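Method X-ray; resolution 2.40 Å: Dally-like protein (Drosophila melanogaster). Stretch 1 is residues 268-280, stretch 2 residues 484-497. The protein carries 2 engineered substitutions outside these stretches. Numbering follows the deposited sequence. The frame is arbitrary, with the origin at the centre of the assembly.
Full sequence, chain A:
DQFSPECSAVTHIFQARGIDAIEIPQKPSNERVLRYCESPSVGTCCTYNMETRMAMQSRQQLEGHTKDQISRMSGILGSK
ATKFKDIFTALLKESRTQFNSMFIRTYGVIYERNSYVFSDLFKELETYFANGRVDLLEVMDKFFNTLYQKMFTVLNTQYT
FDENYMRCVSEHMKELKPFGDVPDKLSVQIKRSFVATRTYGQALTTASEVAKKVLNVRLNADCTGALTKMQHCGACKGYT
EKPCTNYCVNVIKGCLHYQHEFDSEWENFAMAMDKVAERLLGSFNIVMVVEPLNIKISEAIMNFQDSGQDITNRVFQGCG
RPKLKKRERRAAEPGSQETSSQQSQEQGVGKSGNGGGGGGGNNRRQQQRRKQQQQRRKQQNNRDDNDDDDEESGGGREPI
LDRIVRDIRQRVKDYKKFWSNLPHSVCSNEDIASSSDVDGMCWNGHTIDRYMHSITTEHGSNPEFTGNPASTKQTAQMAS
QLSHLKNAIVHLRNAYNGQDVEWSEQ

Stretch 1 268-280: NFAMAMDKVAERL
Stretch 2 484-497: HLKNAIVHLRNAYN

Leu492 forms the apolar centre of the contact between two helices of one chain. Its CA-to-CB bond points toward stretch 1, and its side chain (chi1 m, chi2 t) enters a hole framed by Phe269, Ala272, Met273 and Val276. Leu492 CB lies 3.8 Å from Ala272 CB, Leu492 CD1 reaches Met273 CG at 3.7 Å and Phe269 CE1 at 3.8 Å, and Leu492 CD2 meets Val276 CG2 at 3.8 Å. Ala272, whose CA-to-CB bond points toward stretch 2, offers only a methyl group to this contact. The helix axes approach to 9.0 Å.

The helices, residues 268-280 and 484-496, run in nearly the same direction, crossing at 26°. Both keep regular helical phi/psi values, near -65/-40, until Tyr496 (-77/-19) and Asn497 (-91/0), where stretch 2 leaves the helix. The register pairs Phe269 with Ile489 (CA to CA 5.5 Å), Ala272 with Leu492 (CA to CA 5.9 Å) and Val276 with Tyr496 (CA to CA 5.3 Å).

Toward the N-terminal end, Phe269 (chi1 t, chi2 80°) has Ile489 CG1 at its ring edge, with Phe269 CB 3.9 Å from that atom. Ile489 (m, t) also extends CD1 to 3.9 Å from Asn268 CB.

One turn beyond Leu492, Tyr496 (chi1 p, chi2 66°) makes the second knob, among Ala272, Lys275, Val276 and Arg279. Val276 (chi1 t) places CG2 3.8 Å from Tyr496 CB. Lys275 (t, p, p, t) lays its aliphatic portion over one ring face, CG 3.6 Å from the Tyr496 ring centroid, a CH-pi contact; its end leads away, and Lys275 NZ forms a salt bridge with Glu278 OE1 at 3.0 Å.

At the polar edge, Arg279 NE donates a weak hydrogen bond to Tyr496 O (2.8 Å, 125°). That carbonyl lies in the last turn of its helix, and Arg279 CD packs 3.6 Å from Tyr496 CB.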

# COMPACT_ATOMS: atom_id res chain seq x y z
N ASN A 268 5.60 7.35 9.05
CA ASN A 268 6.24 7.44 7.73
C ASN A 268 5.53 6.56 6.74
O ASN A 268 5.41 6.93 5.57
CB ASN A 268 7.70 7.02 7.80
CG ASN A 268 8.62 7.99 8.51
OD1 ASN A 268 9.68 7.61 8.98
ND2 ASN A 268 8.26 9.26 8.59
N PHE A 269 5.03 5.41 7.22
CA PHE A 269 4.27 4.45 6.45
C PHE A 269 2.93 5.06 6.00
O PHE A 269 2.58 4.93 4.83
CB PHE A 269 4.07 3.15 7.26
CG PHE A 269 3.03 2.25 6.65
CD1 PHE A 269 3.36 1.42 5.57
CD2 PHE A 269 1.72 2.25 7.11
CE1 PHE A 269 2.39 0.65 4.96
CE2 PHE A 269 0.75 1.48 6.48
CZ PHE A 269 1.09 0.68 5.41
N ALA A 270 2.19 5.71 6.93
CA ALA A 270 0.91 6.37 6.62
C ALA A 270 1.10 7.53 5.65
O ALA A 270 0.28 7.72 4.75
CB ALA A 270 0.24 6.85 7.89
N MET A 271 2.18 8.29 5.81
CA MET A 271 2.56 9.39 4.93
C MET A 271 2.91 8.93 3.51
O MET A 271 2.58 9.63 2.55
CB MET A 271 3.70 10.20 5.54
CG MET A 271 3.27 10.90 6.80
SD MET A 271 4.38 12.20 7.36
CE MET A 271 5.91 11.27 7.72
N ALA A 272 3.59 7.76 3.38
CA ALA A 272 3.96 7.17 2.10
C ALA A 272 2.73 6.51 1.46
O ALA A 272 2.56 6.61 0.23
CB ALA A 272 5.09 6.15 2.27
N MET A 273 1.87 5.86 2.29
CA MET A 273 0.61 5.25 1.82
C MET A 273 -0.32 6.33 1.29
O MET A 273 -1.02 6.10 0.29
CB MET A 273 -0.13 4.47 2.95
CG MET A 273 0.34 3.06 3.13
SD MET A 273 -0.05 1.92 1.79
CE MET A 273 -1.76 1.60 2.14
N ASP A 274 -0.33 7.51 1.95
CA ASP A 274 -1.16 8.64 1.49
C ASP A 274 -0.69 9.25 0.16
O ASP A 274 -1.52 9.75 -0.60
CB ASP A 274 -1.27 9.72 2.55
CG ASP A 274 -2.54 10.51 2.35
OD1 ASP A 274 -3.63 9.97 2.64
OD2 ASP A 274 -2.45 11.65 1.82
N LYS A 275 0.62 9.25 -0.10
CA LYS A 275 1.16 9.80 -1.34
C LYS A 275 0.86 8.86 -2.50
O LYS A 275 0.47 9.33 -3.57
CB LYS A 275 2.65 10.17 -1.19
CG LYS A 275 3.33 10.73 -2.46
CD LYS A 275 2.76 12.07 -3.02
CE LYS A 275 2.78 13.21 -2.02
NZ LYS A 275 2.55 14.51 -2.67
N VAL A 276 0.96 7.55 -2.28
CA VAL A 276 0.63 6.51 -3.25
C VAL A 276 -0.88 6.54 -3.60
O VAL A 276 -1.20 6.51 -4.78
CB VAL A 276 1.17 5.11 -2.80
CG1 VAL A 276 0.68 3.98 -3.70
CG2 VAL A 276 2.69 5.10 -2.75
N ALA A 277 -1.80 6.69 -2.60
CA ALA A 277 -3.25 6.82 -2.84
C ALA A 277 -3.57 8.06 -3.68
O ALA A 277 -4.46 8.04 -4.55
CB ALA A 277 -3.99 6.90 -1.52
N GLU A 278 -2.85 9.15 -3.41
CA GLU A 278 -2.93 10.41 -4.12
C GLU A 278 -2.57 10.19 -5.62
O GLU A 278 -3.29 10.65 -6.50
CB GLU A 278 -1.97 11.38 -3.47
CG GLU A 278 -2.34 12.83 -3.64
CD GLU A 278 -1.31 13.72 -2.97
OE1 GLU A 278 -0.26 13.94 -3.61
OE2 GLU A 278 -1.51 14.10 -1.79
N ARG A 279 -1.51 9.41 -5.89
CA ARG A 279 -1.09 9.07 -7.26
C ARG A 279 -2.06 8.13 -7.91
O ARG A 279 -2.40 8.31 -9.07
CB ARG A 279 0.31 8.49 -7.26
CG ARG A 279 1.29 9.44 -7.88
CD ARG A 279 2.46 9.54 -6.97
NE ARG A 279 3.42 10.55 -7.42
CZ ARG A 279 3.33 11.85 -7.17
NH1 ARG A 279 2.29 12.33 -6.49
NH2 ARG A 279 4.26 12.68 -7.61
N LEU A 280 -2.60 7.18 -7.17
CA LEU A 280 -3.64 6.28 -7.65
C LEU A 280 -4.96 6.98 -7.99
O LEU A 280 -5.69 6.53 -8.88
CB LEU A 280 -3.88 5.15 -6.65
CG LEU A 280 -2.76 4.11 -6.60
CD1 LEU A 280 -3.04 3.12 -5.52
CD2 LEU A 280 -2.62 3.44 -7.92
N HIS A 484 10.61 -4.92 8.25
CA HIS A 484 9.53 -5.32 7.33
C HIS A 484 8.64 -4.11 6.99
O HIS A 484 8.09 -4.04 5.89
CB HIS A 484 8.68 -6.45 7.91
CG HIS A 484 9.36 -7.79 7.97
ND1 HIS A 484 9.91 -8.38 6.83
CD2 HIS A 484 9.51 -8.63 9.01
CE1 HIS A 484 10.40 -9.53 7.24
NE2 HIS A 484 10.18 -9.73 8.54
N LEU A 485 8.50 -3.16 7.96
CA LEU A 485 7.75 -1.93 7.78
C LEU A 485 8.63 -0.93 7.05
O LEU A 485 8.15 -0.29 6.12
CB LEU A 485 7.26 -1.36 9.13
CG LEU A 485 6.05 -0.44 9.05
CD1 LEU A 485 4.76 -1.23 9.17
CD2 LEU A 485 6.10 0.59 10.12
N LYS A 486 9.92 -0.81 7.41
CA LYS A 486 10.87 0.08 6.72
C LYS A 486 11.00 -0.27 5.25
O LYS A 486 11.06 0.66 4.44
CB LYS A 486 12.26 0.13 7.40
CG LYS A 486 12.30 1.12 8.57
CD LYS A 486 13.72 1.52 8.98
CE LYS A 486 14.18 0.82 10.24
NZ LYS A 486 15.41 1.44 10.81
N ASN A 487 11.00 -1.58 4.89
CA ASN A 487 11.11 -1.98 3.48
C ASN A 487 9.86 -1.63 2.65
O ASN A 487 10.02 -1.07 1.58
CB ASN A 487 11.67 -3.40 3.25
CG ASN A 487 10.88 -4.55 3.82
OD1 ASN A 487 9.66 -4.69 3.61
ND2 ASN A 487 11.58 -5.49 4.46
N ALA A 488 8.65 -1.82 3.22
CA ALA A 488 7.35 -1.41 2.67
C ALA A 488 7.36 0.10 2.30
O ALA A 488 6.94 0.46 1.19
CB ALA A 488 6.25 -1.69 3.68
N ILE A 489 7.90 0.97 3.21
CA ILE A 489 8.05 2.44 3.04
C ILE A 489 8.98 2.75 1.87
O ILE A 489 8.72 3.66 1.09
CB ILE A 489 8.54 3.15 4.36
CG1 ILE A 489 7.59 2.88 5.55
CG2 ILE A 489 8.80 4.69 4.19
CD1 ILE A 489 8.18 3.23 6.94
N VAL A 490 10.04 1.96 1.72
CA VAL A 490 10.98 2.13 0.62
C VAL A 490 10.27 1.82 -0.72
O VAL A 490 10.34 2.60 -1.67
CB VAL A 490 12.30 1.34 0.91
CG1 VAL A 490 13.12 1.03 -0.37
CG2 VAL A 490 13.15 2.07 1.95
N HIS A 491 9.48 0.74 -0.73
CA HIS A 491 8.68 0.29 -1.88
C HIS A 491 7.56 1.28 -2.25
O HIS A 491 7.32 1.49 -3.43
CB HIS A 491 8.11 -1.10 -1.58
CG HIS A 491 9.15 -2.16 -1.45
ND1 HIS A 491 10.28 -2.18 -2.27
CD2 HIS A 491 9.19 -3.24 -0.64
CE1 HIS A 491 10.96 -3.26 -1.93
NE2 HIS A 491 10.35 -3.93 -0.95
N LEU A 492 6.90 1.91 -1.23
CA LEU A 492 5.89 2.93 -1.44
C LEU A 492 6.51 4.18 -2.04
O LEU A 492 5.94 4.74 -2.99
CB LEU A 492 5.11 3.23 -0.15
CG LEU A 492 4.14 2.12 0.31
CD1 LEU A 492 3.71 2.32 1.76
CD2 LEU A 492 2.95 1.91 -0.71
N ARG A 493 7.71 4.58 -1.54
CA ARG A 493 8.48 5.72 -2.10
C ARG A 493 8.81 5.50 -3.57
O ARG A 493 8.57 6.39 -4.38
CB ARG A 493 9.75 5.99 -1.29
CG ARG A 493 9.48 6.75 -0.01
CD ARG A 493 10.72 7.45 0.52
NE ARG A 493 10.52 7.85 1.92
CZ ARG A 493 11.03 7.20 2.96
NH1 ARG A 493 11.81 6.14 2.78
NH2 ARG A 493 10.78 7.62 4.19
N ASN A 494 9.32 4.29 -3.94
CA ASN A 494 9.63 3.94 -5.33
C ASN A 494 8.41 3.95 -6.23
O ASN A 494 8.50 4.40 -7.38
CB ASN A 494 10.39 2.62 -5.41
CG ASN A 494 11.77 2.65 -4.79
OD1 ASN A 494 12.39 3.72 -4.63
ND2 ASN A 494 12.27 1.49 -4.40
N ALA A 495 7.26 3.50 -5.70
CA ALA A 495 5.97 3.51 -6.38
C ALA A 495 5.50 4.93 -6.56
O ALA A 495 4.98 5.24 -7.62
CB ALA A 495 4.93 2.72 -5.58
N TYR A 496 5.67 5.81 -5.57
CA TYR A 496 5.21 7.18 -5.79
C TYR A 496 6.12 8.00 -6.66
O TYR A 496 5.67 8.96 -7.28
CB TYR A 496 4.62 7.89 -4.55
CG TYR A 496 5.58 8.32 -3.46
CD1 TYR A 496 6.54 9.31 -3.69
CD2 TYR A 496 5.38 7.92 -2.14
CE1 TYR A 496 7.38 9.76 -2.67
CE2 TYR A 496 6.21 8.37 -1.11
CZ TYR A 496 7.21 9.28 -1.37
OH TYR A 496 7.98 9.76 -0.34
N ASN A 497 7.38 7.56 -6.80
CA ASN A 497 8.33 8.24 -7.67
C ASN A 497 8.33 7.68 -9.09
O ASN A 497 9.07 8.18 -9.94
CB ASN A 497 9.73 8.19 -7.06
CG ASN A 497 9.86 9.00 -5.80
OD1 ASN A 497 9.53 10.19 -5.74
ND2 ASN A 497 10.43 8.38 -4.77